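Local atomic coordinates of copper-transporting ATPase (Sulfolobus solfataricus, PDB entry 2YJ3), a protein that probably couples ATP hydrolysis to the transport of copper or related heavy-metal cations across the cell membrane, as a P-type ATPase of type IB. Residues Leu54-Ser66 with Val99-Lys111. The protein carries 1 engineered substitution. Numbering follows the deposited sequence.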
loop_
_atom_site.group_PDB
_atom_site.type_symbol
_atom_site.label_atom_id
_atom_site.label_comp_id
_atom_site.label_asym_id
_atom_site.label_seq_id
_atom_site.Cartn_x
_atom_site.Cartn_y
_atom_site.Cartn_z
ATOM N N LEU A 54 10.678 -20.492 -18.230
ATOM C CA LEU A 54 10.832 -19.568 -19.359
ATOM C C LEU A 54 9.801 -18.440 -19.255
ATOM O O LEU A 54 10.118 -17.279 -19.462
ATOM C CB LEU A 54 10.690 -20.300 -20.705
ATOM C CG LEU A 54 10.853 -19.441 -21.973
ATOM C CD1 LEU A 54 12.177 -18.718 -22.000
ATOM C CD2 LEU A 54 10.674 -20.283 -23.244
ATOM N N SER A 55 8.567 -18.800 -18.925
ATOM C CA SER A 55 7.511 -17.822 -18.730
ATOM C C SER A 55 7.873 -16.865 -17.622
ATOM O O SER A 55 7.655 -15.650 -17.720
ATOM C CB SER A 55 6.191 -18.519 -18.401
ATOM O OG SER A 55 5.741 -19.256 -19.520
ATOM N N LEU A 56 8.420 -17.428 -16.557
ATOM C CA LEU A 56 8.875 -16.650 -15.410
ATOM C C LEU A 56 9.902 -15.614 -15.861
ATOM O O LEU A 56 9.808 -14.436 -15.514
ATOM C CB LEU A 56 9.473 -17.598 -14.347
ATOM C CG LEU A 56 10.080 -16.976 -13.080
ATOM C CD1 LEU A 56 9.118 -15.969 -12.456
ATOM C CD2 LEU A 56 10.520 -18.074 -12.059
ATOM N N ALA A 57 10.875 -16.050 -16.655
ATOM C CA ALA A 57 11.944 -15.162 -17.104
ATOM C C ALA A 57 11.396 -14.072 -18.018
ATOM O O ALA A 57 11.900 -12.955 -18.018
ATOM C CB ALA A 57 13.014 -15.946 -17.828
ATOM N N TYR A 58 10.387 -14.413 -18.818
ATOM C CA TYR A 58 9.781 -13.451 -19.721
ATOM C C TYR A 58 9.057 -12.374 -18.927
ATOM O O TYR A 58 9.253 -11.194 -19.148
ATOM C CB TYR A 58 8.809 -14.147 -20.682
ATOM C CG TYR A 58 9.471 -14.860 -21.849
ATOM C CD1 TYR A 58 10.808 -14.641 -22.151
ATOM C CD2 TYR A 58 8.752 -15.751 -22.649
ATOM C CE1 TYR A 58 11.419 -15.288 -23.203
ATOM C CE2 TYR A 58 9.357 -16.402 -23.715
ATOM C CZ TYR A 58 10.690 -16.154 -23.993
ATOM O OH TYR A 58 11.317 -16.776 -25.057
ATOM N N ALA A 59 8.218 -12.787 -17.993
ATOM C CA ALA A 59 7.473 -11.835 -17.179
ATOM C C ALA A 59 8.413 -10.888 -16.409
ATOM O O ALA A 59 8.203 -9.692 -16.380
ATOM C CB ALA A 59 6.585 -12.579 -16.208
ATOM N N ALA A 60 9.434 -11.443 -15.767
ATOM C CA ALA A 60 10.368 -10.654 -14.970
ATOM C C ALA A 60 11.140 -9.683 -15.844
ATOM O O ALA A 60 11.422 -8.539 -15.445
ATOM C CB ALA A 60 11.349 -11.592 -14.218
ATOM N N SER A 61 11.500 -10.148 -17.038
ATOM C CA SER A 61 12.242 -9.328 -17.981
ATOM C C SER A 61 11.423 -8.101 -18.381
ATOM O O SER A 61 11.963 -7.010 -18.498
ATOM C CB SER A 61 12.653 -10.139 -19.218
ATOM O OG SER A 61 13.541 -11.191 -18.883
ATOM N N VAL A 62 10.120 -8.265 -18.589
ATOM C CA VAL A 62 9.300 -7.095 -18.890
ATOM C C VAL A 62 9.070 -6.250 -17.628
ATOM O O VAL A 62 9.138 -5.022 -17.666
ATOM C CB VAL A 62 7.951 -7.480 -19.536
ATOM C CG1 VAL A 62 7.103 -6.242 -19.748
ATOM C CG2 VAL A 62 8.190 -8.193 -20.857
ATOM N N GLU A 63 8.803 -6.907 -16.509
ATOM C CA GLU A 63 8.538 -6.177 -15.272
ATOM C C GLU A 63 9.753 -5.373 -14.798
ATOM O O GLU A 63 9.612 -4.418 -14.022
ATOM C CB GLU A 63 8.065 -7.138 -14.174
ATOM C CG GLU A 63 6.674 -7.684 -14.387
ATOM C CD GLU A 63 5.582 -6.658 -14.105
ATOM O OE1 GLU A 63 5.820 -5.448 -14.286
ATOM O OE2 GLU A 63 4.479 -7.065 -13.691
ATOM N N ALA A 64 10.944 -5.749 -15.265
ATOM C CA ALA A 64 12.164 -5.054 -14.848
ATOM C C ALA A 64 12.235 -3.618 -15.344
ATOM O O ALA A 64 13.130 -2.867 -14.969
ATOM C CB ALA A 64 13.414 -5.829 -15.284
ATOM N N LEU A 65 11.287 -3.212 -16.172
ATOM C CA LEU A 65 11.321 -1.851 -16.719
ATOM C C LEU A 65 10.295 -0.956 -16.042
ATOM O O LEU A 65 10.149 0.203 -16.389
ATOM C CB LEU A 65 11.083 -1.889 -18.222
ATOM C CG LEU A 65 12.059 -2.803 -18.967
ATOM C CD1 LEU A 65 11.765 -2.851 -20.474
ATOM C CD2 LEU A 65 13.486 -2.334 -18.723
ATOM N N SER A 66 9.582 -1.507 -15.069
ATOM C CA SER A 66 8.604 -0.740 -14.311
ATOM C C SER A 66 9.077 -0.545 -12.875
ATOM O O SER A 66 9.845 -1.351 -12.354
ATOM C CB SER A 66 7.258 -1.457 -14.315
ATOM O OG SER A 66 6.501 -1.089 -13.177
ATOM N N VAL A 99 1.823 -4.362 -18.090
ATOM C CA VAL A 99 3.028 -4.013 -18.817
ATOM C C VAL A 99 3.140 -4.887 -20.063
ATOM O O VAL A 99 2.512 -5.943 -20.137
ATOM C CB VAL A 99 4.260 -4.132 -17.886
ATOM C CG1 VAL A 99 4.675 -5.597 -17.670
ATOM C CG2 VAL A 99 5.376 -3.340 -18.413
ATOM N N ARG A 100 3.919 -4.455 -21.052
ATOM C CA ARG A 100 4.041 -5.220 -22.295
ATOM C C ARG A 100 5.398 -5.019 -22.940
ATOM O O ARG A 100 6.021 -3.973 -22.764
ATOM C CB ARG A 100 2.953 -4.820 -23.291
ATOM C CG ARG A 100 3.030 -5.619 -24.583
ATOM C CD ARG A 100 2.037 -5.152 -25.657
ATOM N NE ARG A 100 2.412 -3.872 -26.249
ATOM C CZ ARG A 100 3.427 -3.693 -27.094
ATOM N NH1 ARG A 100 4.199 -4.711 -27.456
ATOM N NH2 ARG A 100 3.679 -2.479 -27.574
ATOM N N GLY A 101 5.851 -6.006 -23.710
ATOM C CA GLY A 101 7.140 -5.912 -24.376
ATOM C C GLY A 101 7.415 -7.081 -25.301
ATOM O O GLY A 101 6.729 -8.097 -25.260
ATOM N N LYS A 102 8.445 -6.946 -26.126
ATOM C CA LYS A 102 8.813 -8.008 -27.051
ATOM C C LYS A 102 10.151 -8.641 -26.691
ATOM O O LYS A 102 11.136 -7.947 -26.446
ATOM C CB LYS A 102 8.839 -7.471 -28.486
ATOM C CG LYS A 102 9.257 -8.474 -29.561
ATOM C CD LYS A 102 8.864 -7.927 -30.948
ATOM C CE LYS A 102 9.769 -8.438 -32.069
ATOM N NZ LYS A 102 11.158 -7.898 -31.982
ATOM N N ILE A 103 10.171 -9.968 -26.661
ATOM C CA ILE A 103 11.376 -10.725 -26.362
ATOM C C ILE A 103 11.395 -11.909 -27.310
ATOM O O ILE A 103 10.362 -12.563 -27.512
ATOM C CB ILE A 103 11.346 -11.291 -24.922
ATOM C CG1 ILE A 103 11.092 -10.197 -23.886
ATOM C CG2 ILE A 103 12.616 -12.080 -24.604
ATOM C CD1 ILE A 103 10.987 -10.759 -22.467
ATOM N N SER A 104 12.563 -12.181 -27.885
ATOM C CA SER A 104 12.741 -13.288 -28.822
ATOM C C SER A 104 11.589 -13.418 -29.818
ATOM O O SER A 104 11.006 -14.496 -29.968
ATOM C CB SER A 104 12.948 -14.608 -28.071
ATOM O OG SER A 104 14.259 -14.684 -27.519
ATOM N N ASP A 105 11.273 -12.313 -30.489
ATOM C CA ASP A 105 10.207 -12.269 -31.504
ATOM C C ASP A 105 8.810 -12.516 -30.945
ATOM O O ASP A 105 7.852 -12.604 -31.705
ATOM C CB ASP A 105 10.467 -13.275 -32.631
ATOM C CG ASP A 105 11.748 -12.992 -33.388
ATOM O OD1 ASP A 105 12.156 -11.809 -33.476
ATOM O OD2 ASP A 105 12.344 -13.964 -33.902
ATOM N N LYS A 106 8.707 -12.659 -29.627
ATOM C CA LYS A 106 7.431 -12.944 -28.969
ATOM C C LYS A 106 6.908 -11.741 -28.181
ATOM O O LYS A 106 7.677 -11.022 -27.534
ATOM C CB LYS A 106 7.572 -14.154 -28.032
ATOM C CG LYS A 106 7.256 -15.500 -28.677
ATOM C CD LYS A 106 8.455 -16.433 -28.675
ATOM C CE LYS A 106 9.084 -16.527 -27.293
ATOM N NZ LYS A 106 9.230 -17.948 -26.835
ATOM N N ILE A 107 5.597 -11.547 -28.203
ATOM C CA ILE A 107 4.994 -10.453 -27.455
ATOM C C ILE A 107 4.555 -10.918 -26.074
ATOM O O ILE A 107 3.717 -11.807 -25.934
ATOM C CB ILE A 107 3.777 -9.856 -28.194
ATOM C CG1 ILE A 107 4.194 -9.298 -29.556
ATOM C CG2 ILE A 107 3.119 -8.763 -27.357
ATOM C CD1 ILE A 107 5.300 -8.262 -29.489
ATOM N N ILE A 108 5.109 -10.289 -25.050
ATOM C CA ILE A 108 4.794 -10.668 -23.680
ATOM C C ILE A 108 4.027 -9.574 -22.963
ATOM O O ILE A 108 4.389 -8.406 -23.037
ATOM C CB ILE A 108 6.065 -11.006 -22.859
ATOM C CG1 ILE A 108 6.612 -12.380 -23.260
ATOM C CG2 ILE A 108 5.725 -11.074 -21.373
ATOM C CD1 ILE A 108 7.477 -12.360 -24.467
ATOM N N GLU A 109 2.966 -9.960 -22.271
ATOM C CA GLU A 109 2.158 -9.035 -21.490
ATOM C C GLU A 109 1.990 -9.562 -20.093
ATOM O O GLU A 109 1.698 -10.745 -19.903
ATOM C CB GLU A 109 0.757 -8.912 -22.084
ATOM C CG GLU A 109 0.717 -8.388 -23.476
ATOM C CD GLU A 109 -0.717 -8.256 -23.972
ATOM O OE1 GLU A 109 -1.284 -9.270 -24.451
ATOM O OE2 GLU A 109 -1.274 -7.142 -23.850
ATOM N N VAL A 110 2.152 -8.685 -19.112
ATOM C CA VAL A 110 1.893 -9.040 -17.722
ATOM C C VAL A 110 0.821 -8.091 -17.203
ATOM O O VAL A 110 1.015 -6.883 -17.175
ATOM C CB VAL A 110 3.167 -8.947 -16.869
ATOM C CG1 VAL A 110 2.904 -9.464 -15.460
ATOM C CG2 VAL A 110 4.300 -9.720 -17.526
ATOM N N LYS A 111 -0.339 -8.625 -16.849
ATOM C CA LYS A 111 -1.452 -7.748 -16.500
ATOM C C LYS A 111 -2.400 -8.323 -15.448
ATOM O O LYS A 111 -2.520 -9.541 -15.292
ATOM C CB LYS A 111 -2.216 -7.297 -17.757
ATOM C CG LYS A 111 -2.694 -8.401 -18.684
ATOM C CD LYS A 111 -3.414 -7.788 -19.908
ATOM C CE LYS A 111 -3.957 -8.864 -20.858
ATOM N NZ LYS A 111 -4.655 -8.269 -22.056
#
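Val62 packs on the face of the hairpin Val99-Lys111, where branched Val99, Ile103 and Ile108 fill the buried layer under the helix. Val62 CG1, anti to the backbone N (chi1 176°), presses on Val99 CG1 at a tight 3.3 Å, while Val62 CG2 meets Ile108 CG2 at 3.8 Å and also touches Ile103. Gly101 suits its place because a side chain there would crowd Val62 CG2. One turn earlier, Ile108 CD1 lies over one face of the Tyr58 ring and Ile103 CG2 approaches Tyr58 CE1 obliquely at 3.7 Å. Small Ala59 lets Val110 CG2 come within 3.8 Å of Ala59 CA. Tyrosine adds a hydroxyl to its apolar ring: near the hairpin turn, bent Lys106 brings NZ near the ring plane to donate a hydrogen bond to Tyr58 OH (3.0 Å). An alanine in place of Tyr58 is likely to open a gap over Ile103 and Ile108 and leave Lys106 NZ without this acceptor. At the other end, the carboxylate of Glu63, which binds ATP and AMP (neither bound here), lies against Val99 and Val110, Glu63 OE2 3.4 Å from Val110 CG1. In this nucleotide-binding domain, helix 53-63 crosses the antiparallel sheet, also touching strands 119-123 and 126-134, with helix 69-81 packed beside it.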